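Local structure of Lysine/ornithine decarboxylase (Selenomonas ruminantium, 5GJO) at residues Arg246-Pro249 with Asp250-Val253; Pro376-Ala379 with Ala380-Glu384; Pro119-Ile122 with Asp123-Lys127. The protein decarboxylates L-lysine to cadaverine and L-ornithine to putrescine with similar efficiency, as a homodimer using pyridoxal 5'-phosphate as its cofactor. The protein carries 2 engineered substitutions. All coordinates share one frame; numbering follows the deposited sequence.

From the N terminus the chain meets contact 3 first, then contact 1 and lastly contact 2. The three lie in series, and none nests in or crosses another. Each is local, so it closes only a turn. In contact 3 the loop after strand 113-116 becomes helix 122-128 at the border with the second subunit. Contact 1 reverses the chain between helix 233-247 and strand 252-255 of the same pyridoxal-binding barrel, its centre about 28 Å from that of contact 3. Contact 2 lies within helix 376-384, which follows strand 369-371 of the mixed sheet and leans on helix 9-18; its centre is about 53 Å from that of contact 3, across the chain's middle.

Contact 1: residues Arg246-Pro249 with Asp250-Val253; sequences RLFP and DTAV
D250 bends back over the peptide of P249, and these two residues form the corners of a type I beta turn that runs from F248 to T251. D250 OD1 is 3.3 Å from P249 C and equally close to P249 O, two acceptors that cannot bond to each other. D250 OD2 approaches the proline ring, 4.1 Å from P249 CG. The pyrrolidine ring restricts phi of P249, here -64°, a value suited to the first corner of a type I turn.

F248, at the start of the turn, carries its side chain beside that of T251, both pointing the same way. The phenyl ring offers its edge: F248 CD1 lies 3.6 Å from T251 OG1, and that oxygen sits in the ring plane, so a ring C-H and not the pi face meets the hydroxyl. OG1 anti to the carbonyl carbon, chi1 -70°, sets the hydroxyl there. The turn backbone itself brings T251 CB to 3.9 Å from F248 CB. On the strand side V253 CG2 makes a looser apolar contact, 4.2 Å from F248 CB.

The turn is wide, with F248 O 3.6 Å from T251 N. The carbonyl of F248 instead accepts from R44 NH1, and that of L247 from R199 NH1. F248 also meets F202 of helix 189-207 edge-to-face, while F248 and T251 both touch L215 of strand 214-216. In topology, the turn joins helix 233-247 to strand 252-255 in a beta-alpha-beta unit that begins with strand 214-216.

The chemistry divides the turn in two: a buried phenyl group packs against the barrel, while proline and aspartate lie exposed. Its shape therefore probably depends on the restricted proline backbone, on apolar contact and on arginine donors from neighbouring elements more than on a bond of its own.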
loop_
_atom_site.group_PDB
_atom_site.type_symbol
_atom_site.label_atom_id
_atom_site.label_comp_id
_atom_site.label_asym_id
_atom_site.label_seq_id
_atom_site.Cartn_x
_atom_site.Cartn_y
_atom_site.Cartn_z
ATOM N N ARG A 246 -11.898 20.098 34.528
ATOM C CA ARG A 246 -11.041 20.534 35.606
ATOM C C ARG A 246 -10.173 21.662 35.191
ATOM O O ARG A 246 -10.083 22.683 35.900
ATOM C CB ARG A 246 -10.200 19.387 36.091
ATOM C CG ARG A 246 -9.190 19.748 37.171
ATOM C CD ARG A 246 -8.124 18.696 37.227
ATOM N NE ARG A 246 -7.174 18.919 38.323
ATOM C CZ ARG A 246 -6.088 18.208 38.501
ATOM N NH1 ARG A 246 -5.743 17.242 37.610
ATOM N NH2 ARG A 246 -5.363 18.404 39.603
ATOM N N LEU A 247 -9.491 21.515 34.086
ATOM C CA LEU A 247 -8.505 22.498 33.620
ATOM C C LEU A 247 -8.972 23.495 32.627
ATOM O O LEU A 247 -8.386 24.596 32.545
ATOM C CB LEU A 247 -7.265 21.770 33.015
ATOM C CG LEU A 247 -6.585 20.787 33.939
ATOM C CD1 LEU A 247 -5.465 20.068 33.194
ATOM C CD2 LEU A 247 -6.046 21.441 35.233
ATOM N N PHE A 248 -9.986 23.171 31.758
ATOM C CA PHE A 248 -10.387 24.009 30.652
ATOM C C PHE A 248 -11.895 24.240 30.681
ATOM O O PHE A 248 -12.606 23.993 29.668
ATOM C CB PHE A 248 -9.943 23.396 29.296
ATOM C CG PHE A 248 -8.456 23.375 29.116
ATOM C CD1 PHE A 248 -7.798 24.482 28.590
ATOM C CD2 PHE A 248 -7.711 22.254 29.490
ATOM C CE1 PHE A 248 -6.435 24.476 28.427
ATOM C CE2 PHE A 248 -6.292 22.267 29.358
ATOM C CZ PHE A 248 -5.698 23.376 28.765
ATOM N N PRO A 249 -12.418 24.833 31.761
ATOM C CA PRO A 249 -13.872 25.104 31.839
ATOM C C PRO A 249 -14.399 26.074 30.804
ATOM O O PRO A 249 -15.564 26.005 30.386
ATOM C CB PRO A 249 -14.045 25.715 33.259
ATOM C CG PRO A 249 -12.719 26.112 33.685
ATOM C CD PRO A 249 -11.709 25.217 32.996
ATOM N N ASP A 250 -13.543 26.986 30.390
ATOM C CA ASP A 250 -13.895 28.096 29.487
ATOM C C ASP A 250 -13.176 28.136 28.168
ATOM O O ASP A 250 -13.086 29.169 27.485
ATOM C CB ASP A 250 -13.617 29.416 30.268
ATOM C CG ASP A 250 -14.294 29.457 31.631
ATOM O OD1 ASP A 250 -15.459 29.000 31.797
ATOM O OD2 ASP A 250 -13.618 29.898 32.559
ATOM N N THR A 251 -12.662 27.003 27.727
ATOM C CA THR A 251 -11.996 26.903 26.443
ATOM C C THR A 251 -12.865 25.979 25.522
ATOM O O THR A 251 -13.503 25.139 26.060
ATOM C CB THR A 251 -10.618 26.302 26.728
ATOM O OG1 THR A 251 -9.810 27.280 27.432
ATOM C CG2 THR A 251 -9.897 25.951 25.476
ATOM N N ALA A 252 -12.881 26.262 24.236
ATOM C CA ALA A 252 -13.497 25.411 23.174
ATOM C C ALA A 252 -12.536 24.268 22.917
ATOM O O ALA A 252 -11.429 24.483 22.438
ATOM C CB ALA A 252 -13.776 26.145 21.883
ATOM N N VAL A 253 -12.952 23.080 23.325
ATOM C CA VAL A 253 -12.117 21.868 23.195
ATOM C C VAL A 253 -12.641 20.918 22.148
ATOM O O VAL A 253 -13.861 20.799 21.931
ATOM C CB VAL A 253 -11.954 21.138 24.565
ATOM C CG1 VAL A 253 -10.973 19.986 24.461
ATOM C CG2 VAL A 253 -11.528 22.143 25.661
#

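Contact 2: residues Pro376-Ala379 with Ala380-Glu384; sequences PEYA and ARLTE
Y378 and L382, one helical turn apart, cross obliquely, the leucine lying over one face of the phenol ring. L382 CG is 4.3 Å from the centroid of the Y378 ring and 22° off its normal, a CH-pi contact displaced toward the rim. The nearest atoms are Y378 CE2 and L382 CD1, 3.5 Å apart. Y378 CG is anti to the backbone N (chi1 175°), a setting that lets the ring swing back toward L382 although its first bond leads away.

The backbone polar groups are satisfied in sequence. A380 N donates to P376 O, R381 N to E377 O, L382 N to Y378 O and T383 N to A379 O, all at 2.9 to 3.1 Å. T383 turns its methyl, CG2, to within 3.1 Å of A379 O, a close fit.

E377, Y378 and R381 find their polar partners outside the helix. E377 OE1 forms a salt bridge with R18 and OE2 a hydrogen bond with T14, so both carboxylate oxygens are engaged by helix 9-18. R381, extended from CG to NE, gives NH2 to a salt bridge with E11 and to the carbonyl of R6. Y378 OH is hydrogen-bonded to D29 OD2.

The unbroken i to i+4 ladder defines a regular alpha helix, here the last helix of the modelled chain, 376-384, whose charged side chains tie it to the N-terminal helix 9-18.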
loop_
_atom_site.group_PDB
_atom_site.type_symbol
_atom_site.label_atom_id
_atom_site.label_comp_id
_atom_site.label_asym_id
_atom_site.label_seq_id
_atom_site.Cartn_x
_atom_site.Cartn_y
_atom_site.Cartn_z
ATOM N N PRO A 376 -30.787 -6.056 2.087
ATOM C CA PRO A 376 -31.924 -6.688 2.706
ATOM C C PRO A 376 -31.580 -7.366 3.995
ATOM O O PRO A 376 -32.431 -7.513 4.843
ATOM C CB PRO A 376 -32.371 -7.749 1.693
ATOM C CG PRO A 376 -31.280 -7.919 0.718
ATOM C CD PRO A 376 -30.542 -6.586 0.720
ATOM N N GLU A 377 -30.352 -7.769 4.195
ATOM C CA GLU A 377 -29.968 -8.359 5.492
ATOM C C GLU A 377 -30.167 -7.415 6.678
ATOM O O GLU A 377 -30.502 -7.860 7.774
ATOM C CB GLU A 377 -28.511 -8.830 5.481
ATOM C CG GLU A 377 -28.223 -9.993 4.546
ATOM C CD GLU A 377 -28.169 -9.703 3.030
ATOM O OE1 GLU A 377 -28.179 -8.524 2.613
ATOM O OE2 GLU A 377 -28.069 -10.678 2.174
ATOM N N TYR A 378 -29.954 -6.117 6.502
ATOM C CA TYR A 378 -30.226 -5.126 7.550
ATOM C C TYR A 378 -31.668 -5.041 7.845
ATOM O O TYR A 378 -32.102 -5.074 9.018
ATOM C CB TYR A 378 -29.696 -3.764 7.102
ATOM C CG TYR A 378 -30.011 -2.674 8.018
ATOM C CD1 TYR A 378 -29.364 -2.550 9.287
ATOM C CD2 TYR A 378 -30.994 -1.745 7.671
ATOM C CE1 TYR A 378 -29.688 -1.461 10.143
ATOM C CE2 TYR A 378 -31.360 -0.740 8.547
ATOM C CZ TYR A 378 -30.670 -0.557 9.733
ATOM O OH TYR A 378 -30.998 0.487 10.576
ATOM N N ALA A 379 -32.444 -4.969 6.764
ATOM C CA ALA A 379 -33.876 -4.924 6.922
ATOM C C ALA A 379 -34.358 -6.181 7.691
ATOM O O ALA A 379 -35.318 -6.128 8.556
ATOM C CB ALA A 379 -34.568 -4.863 5.594
ATOM N N ALA A 380 -33.768 -7.321 7.388
ATOM C CA ALA A 380 -34.115 -8.553 8.067
ATOM C C ALA A 380 -33.800 -8.458 9.566
ATOM O O ALA A 380 -34.508 -8.997 10.387
ATOM C CB ALA A 380 -33.402 -9.726 7.437
ATOM N N ARG A 381 -32.704 -7.796 9.908
ATOM C CA ARG A 381 -32.419 -7.554 11.309
ATOM C C ARG A 381 -33.505 -6.695 11.958
ATOM O O ARG A 381 -33.864 -6.925 13.084
ATOM C CB ARG A 381 -31.074 -6.889 11.503
ATOM C CG ARG A 381 -29.885 -7.781 11.236
ATOM C CD ARG A 381 -28.624 -7.123 11.785
ATOM N NE ARG A 381 -27.422 -7.898 11.542
ATOM C CZ ARG A 381 -26.247 -7.670 12.118
ATOM N NH1 ARG A 381 -26.095 -6.678 12.969
ATOM N NH2 ARG A 381 -25.223 -8.435 11.836
ATOM N N LEU A 382 -33.987 -5.680 11.256
ATOM C CA LEU A 382 -34.996 -4.798 11.826
ATOM C C LEU A 382 -36.274 -5.536 12.100
ATOM O O LEU A 382 -36.920 -5.301 13.092
ATOM C CB LEU A 382 -35.277 -3.596 10.925
ATOM C CG LEU A 382 -34.111 -2.653 10.686
ATOM C CD1 LEU A 382 -34.555 -1.445 9.907
ATOM C CD2 LEU A 382 -33.497 -2.240 12.007
ATOM N N THR A 383 -36.664 -6.376 11.165
ATOM C CA THR A 383 -37.872 -7.151 11.351
ATOM C C THR A 383 -37.752 -8.207 12.454
ATOM O O THR A 383 -38.693 -8.469 13.161
ATOM C CB THR A 383 -38.521 -7.628 10.036
ATOM O OG1 THR A 383 -37.952 -8.858 9.635
ATOM C CG2 THR A 383 -38.316 -6.622 8.964
ATOM N N GLU A 384 -36.588 -8.821 12.574
ATOM C CA GLU A 384 -36.326 -9.756 13.652
ATOM C C GLU A 384 -36.444 -9.077 15.044
ATOM O O GLU A 384 -37.064 -9.670 15.922
ATOM C CB GLU A 384 -34.959 -10.444 13.444
ATOM C CG GLU A 384 -34.519 -11.375 14.554
ATOM C CD GLU A 384 -35.325 -12.644 14.562
ATOM O OE1 GLU A 384 -34.739 -13.686 14.878
ATOM O OE2 GLU A 384 -36.522 -12.607 14.204
#

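Contact 3: residues Pro119-Ile122 with Asp123-Lys127; sequences PSEI and DKMAK
P119 reaches D123 through a single water, which donates to P119 O at 2.8 Å and accepts from D123 N at 2.8 Å. Solvent thus fills the place of a direct bond between residues four apart, while P119 O also receives the amide of I122.

The first bond of the S120 side chain points away from residues 123-127. Its OG is hydrogen-bonded to the carbonyl of T275 of the second subunit, and its own carbonyl is passed by the aliphatic part of K124, with S120 O 3.8 Å from K124 CD.

E121 makes the polar side-chain contact, to K124. Its CG stands anti to the backbone N (chi1 -164°) and the chain then bends at chi2, which brings the carboxylate round to K124. K124 NZ forms a salt bridge with E121 OE1 at 3.0 Å, coming from the syn side but 31° out of the carboxylate plane. The ammonium group also donates to the carbonyls of K98 and of I273 of the second subunit, while E121 OE2 pairs with K98 NZ. M125 crosses E121 at about a right angle, its CE 3.9 Å from E121 CG, and M125 N donates to E121 O at 3.2 Å. With E121 replaced by an alanine, K124 and K98 would probably lose their shared carboxylate, and the M125 methyl the methylene it rests on.

I122 turns its side chain to F116 and to A166 of helix 160-169. Its carbonyl accepts from A126 N at 2.9 Å.

The water bridge from P119 O to D123 N precedes the direct bonds of M125 N and A126 N. Such a strand-to-helix junction, from strand 113-116 into helix 122-128, belongs to the beta/alpha barrel of the pyridoxal-binding domain, and here it also forms part of the dimer interface.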
loop_
_atom_site.group_PDB
_atom_site.type_symbol
_atom_site.label_atom_id
_atom_site.label_comp_id
_atom_site.label_asym_id
_atom_site.label_seq_id
_atom_site.Cartn_x
_atom_site.Cartn_y
_atom_site.Cartn_z
ATOM N N PRO A 119 8.701 26.480 12.372
ATOM C CA PRO A 119 8.670 27.860 11.820
ATOM C C PRO A 119 8.619 27.904 10.315
ATOM O O PRO A 119 8.061 28.848 9.755
ATOM C CB PRO A 119 9.968 28.476 12.378
ATOM C CG PRO A 119 10.773 27.391 12.947
ATOM C CD PRO A 119 9.901 26.197 13.212
ATOM N N SER A 120 9.095 26.854 9.626
ATOM C CA SER A 120 9.067 26.836 8.182
ATOM C C SER A 120 7.656 26.749 7.558
ATOM O O SER A 120 7.473 26.941 6.386
ATOM C CB SER A 120 9.950 25.739 7.673
ATOM O OG SER A 120 9.423 24.403 7.816
ATOM N N GLU A 121 6.669 26.421 8.380
ATOM C CA GLU A 121 5.269 26.323 7.953
ATOM C C GLU A 121 4.519 27.657 7.920
ATOM O O GLU A 121 3.508 27.799 7.274
ATOM C CB GLU A 121 4.520 25.366 8.869
ATOM C CG GLU A 121 3.184 24.870 8.315
ATOM C CD GLU A 121 3.311 23.918 7.140
ATOM O OE1 GLU A 121 4.442 23.583 6.774
ATOM O OE2 GLU A 121 2.278 23.517 6.592
ATOM N N ILE A 122 5.029 28.626 8.662
ATOM C CA ILE A 122 4.269 29.850 8.932
ATOM C C ILE A 122 4.085 30.637 7.644
ATOM O O ILE A 122 2.944 31.042 7.281
ATOM C CB ILE A 122 4.980 30.685 9.993
ATOM C CG1 ILE A 122 4.933 30.001 11.348
ATOM C CG2 ILE A 122 4.334 32.123 10.076
ATOM C CD1 ILE A 122 5.756 30.670 12.445
ATOM N N ASP A 123 5.180 30.915 6.934
ATOM C CA ASP A 123 5.024 31.732 5.705
ATOM C C ASP A 123 4.139 31.109 4.625
ATOM O O ASP A 123 3.368 31.827 3.974
ATOM C CB ASP A 123 6.357 32.164 5.114
ATOM C CG ASP A 123 7.069 33.235 6.013
ATOM O OD1 ASP A 123 6.453 33.745 6.999
ATOM O OD2 ASP A 123 8.277 33.522 5.748
ATOM N N LYS A 124 4.212 29.796 4.438
ATOM C CA LYS A 124 3.337 29.045 3.529
ATOM C C LYS A 124 1.871 29.292 3.918
ATOM O O LYS A 124 1.051 29.561 3.023
ATOM C CB LYS A 124 3.601 27.492 3.607
ATOM C CG LYS A 124 4.904 27.000 3.057
ATOM C CD LYS A 124 5.335 25.580 3.595
ATOM C CE LYS A 124 4.325 24.530 3.334
ATOM N NZ LYS A 124 4.746 23.164 3.852
ATOM N N MET A 125 1.529 29.165 5.208
ATOM C CA MET A 125 0.152 29.306 5.680
ATOM C C MET A 125 -0.348 30.780 5.518
ATOM O O MET A 125 -1.480 31.051 5.062
ATOM C CB MET A 125 0.010 28.914 7.113
ATOM C CG MET A 125 0.164 27.384 7.376
ATOM S SD MET A 125 -0.229 26.926 9.037
ATOM C CE MET A 125 1.069 27.735 9.975
ATOM N N ALA A 126 0.500 31.714 5.936
ATOM C CA ALA A 126 0.160 33.140 5.888
ATOM C C ALA A 126 -0.059 33.614 4.462
ATOM O O ALA A 126 -0.956 34.450 4.205
ATOM C CB ALA A 126 1.278 33.955 6.556
ATOM N N LYS A 127 0.696 33.067 3.516
ATOM C CA LYS A 127 0.548 33.398 2.152
ATOM C C LYS A 127 -0.727 32.808 1.545
ATOM O O LYS A 127 -1.338 33.433 0.717
ATOM C CB LYS A 127 1.734 32.894 1.384
ATOM C CG LYS A 127 1.740 33.297 -0.061
ATOM C CD LYS A 127 3.091 33.120 -0.736
ATOM C CE LYS A 127 2.848 32.929 -2.230
ATOM N NZ LYS A 127 4.035 33.386 -2.983
HETATM O O HOH W 1 7.921 30.455 7.445
#